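Local coordinates for protein complement factor H (Mus musculus, PDB 2YBY) that probably restrains complement activation as a soluble regulator of innate immunity built from a string of sushi domains, two of which make up this fragment, at residues K84-V87 against S91-V94. The protein carries 1 engineered substitution. Numbering follows the deposited sequence.
With EDO (1,2-ethanediol), chain B.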
loop_
_atom_site.group_PDB
_atom_site.type_symbol
_atom_site.label_atom_id
_atom_site.label_comp_id
_atom_site.label_asym_id
_atom_site.label_seq_id
_atom_site.Cartn_x
_atom_site.Cartn_y
_atom_site.Cartn_z
ATOM N N LYS A 84 -8.925 3.672 -8.508
ATOM C CA LYS A 84 -7.974 2.582 -8.660
ATOM C C LYS A 84 -6.852 2.799 -7.644
ATOM O O LYS A 84 -6.237 3.872 -7.614
ATOM C CB LYS A 84 -7.426 2.504 -10.085
ATOM C CG LYS A 84 -6.601 1.249 -10.287
ATOM C CD LYS A 84 -6.277 0.974 -11.749
ATOM C CE LYS A 84 -5.107 0.012 -11.903
ATOM N NZ LYS A 84 -5.391 -1.336 -11.345
ATOM N N VAL A 85 -6.594 1.792 -6.812
ATOM C CA VAL A 85 -5.570 1.877 -5.807
ATOM C C VAL A 85 -4.185 1.591 -6.367
ATOM O O VAL A 85 -3.954 0.544 -6.993
ATOM C CB VAL A 85 -5.863 0.930 -4.617
ATOM C CG1 VAL A 85 -4.672 0.832 -3.681
ATOM C CG2 VAL A 85 -7.101 1.403 -3.854
ATOM N N TYR A 86 -3.240 2.481 -6.055
ATOM C CA TYR A 86 -1.831 2.254 -6.279
ATOM C C TYR A 86 -1.119 2.317 -4.955
ATOM O O TYR A 86 -1.643 2.919 -4.007
ATOM C CB TYR A 86 -1.242 3.244 -7.269
ATOM C CG TYR A 86 -1.756 3.002 -8.660
ATOM C CD1 TYR A 86 -2.982 3.509 -9.065
ATOM C CD2 TYR A 86 -0.984 2.334 -9.600
ATOM C CE1 TYR A 86 -3.460 3.301 -10.358
ATOM C CE2 TYR A 86 -1.444 2.127 -10.893
ATOM C CZ TYR A 86 -2.675 2.630 -11.278
ATOM O OH TYR A 86 -3.136 2.446 -12.571
ATOM N N VAL A 87 0.054 1.689 -4.869
ATOM C CA VAL A 87 0.869 1.671 -3.667
ATOM C C VAL A 87 2.238 2.201 -3.945
ATOM O O VAL A 87 2.658 2.323 -5.097
ATOM C CB VAL A 87 0.916 0.282 -2.986
ATOM C CG1 VAL A 87 -0.492 -0.289 -2.795
ATOM C CG2 VAL A 87 1.803 -0.686 -3.764
ATOM N N SER A 91 3.755 3.407 -10.560
ATOM C CA SER A 91 3.583 4.575 -11.415
ATOM C C SER A 91 2.624 4.280 -12.549
ATOM O O SER A 91 2.338 3.118 -12.876
ATOM C CB SER A 91 4.921 5.086 -11.949
ATOM O OG SER A 91 5.597 4.129 -12.736
ATOM N N LEU A 92 2.053 5.347 -13.099
ATOM C CA LEU A 92 1.183 5.237 -14.272
ATOM C C LEU A 92 1.352 6.462 -15.151
ATOM O O LEU A 92 1.917 7.463 -14.711
ATOM C CB LEU A 92 -0.301 4.970 -13.948
ATOM C CG LEU A 92 -1.156 6.142 -13.496
ATOM C CD1 LEU A 92 -2.642 5.860 -13.700
ATOM C CD2 LEU A 92 -0.909 6.450 -12.057
ATOM N N LYS A 93 0.917 6.355 -16.382
ATOM C CA LYS A 93 1.022 7.462 -17.330
ATOM C C LYS A 93 -0.336 8.121 -17.387
ATOM O O LYS A 93 -1.358 7.461 -17.604
ATOM C CB LYS A 93 1.434 6.997 -18.728
ATOM C CG LYS A 93 1.844 8.161 -19.618
ATOM C CD LYS A 93 2.201 7.658 -20.998
ATOM C CE LYS A 93 2.558 8.796 -21.932
ATOM N NZ LYS A 93 3.986 9.246 -21.774
ATOM N N VAL A 94 -0.355 9.433 -17.151
ATOM C CA VAL A 94 -1.583 10.213 -17.163
ATOM C C VAL A 94 -1.734 10.832 -18.557
ATOM O O VAL A 94 -0.757 11.278 -19.143
ATOM C CB VAL A 94 -1.480 11.280 -16.061
ATOM C CG1 VAL A 94 -2.643 12.252 -16.063
ATOM C CG2 VAL A 94 -1.348 10.616 -14.704
HETATM C C1 EDO B . -5.683 8.593 -17.722
HETATM O O1 EDO B . -5.201 9.875 -17.291
HETATM C C2 EDO B . -4.566 7.753 -18.313
HETATM O O2 EDO B . -4.064 6.907 -17.283
#
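The phenol end of Y86 overlaps the isobutyl group of L92: Y86 OH lies 3.6 Å from L92 CD1, and Y86 CZ follows at 4.0 Å from the same methyl. The second methyl, L92 CD2, sits over one face of the Y86 ring, 4.3 Å above the plane and displaced toward the rim, while L92 CB lies 4.0 Å from Y86 OH. The leucine therefore meets the hydroxyl-bearing end of the ring with both branches. The two side chains cross at about a right angle. The segments bury just 127 Å² between them, most of it on these two residues. Y86 has CG anti to its carbonyl carbon (chi1 -69°), a rotation that carries the ring out toward the second strand. In L92, CG stands between backbone N and carbonyl carbon (chi1 79°), usually a less favoured rotation for leucine; here it accompanies the placing of both methyls against the tyrosine.

Both strands belong to the second sushi domain, a small disulfide-stapled beta module, and a short turn links them. They are not paired with each other: the closest CA atoms, those of Y86 and S91, stand 7.8 Å apart, and 84-87 hydrogen-bonds antiparallel to 66-71, whereas 91-93 does so with 108-112. Y86 and L92 thus bridge two separate sheets, and both also touch F71 of the strand 66-71. Near the turn Y86 CE2 approaches S91 O obliquely at 4.4 Å, a marginal contact. Beyond the leucine, a 1,2-ethanediol, probably from the crystallisation liquor, donates from O2 to K93 O at 2.8 Å and is also hydrogen-bonded to D78 O and Q95 N; the same O2 lies 4.0 Å from L92 CD1.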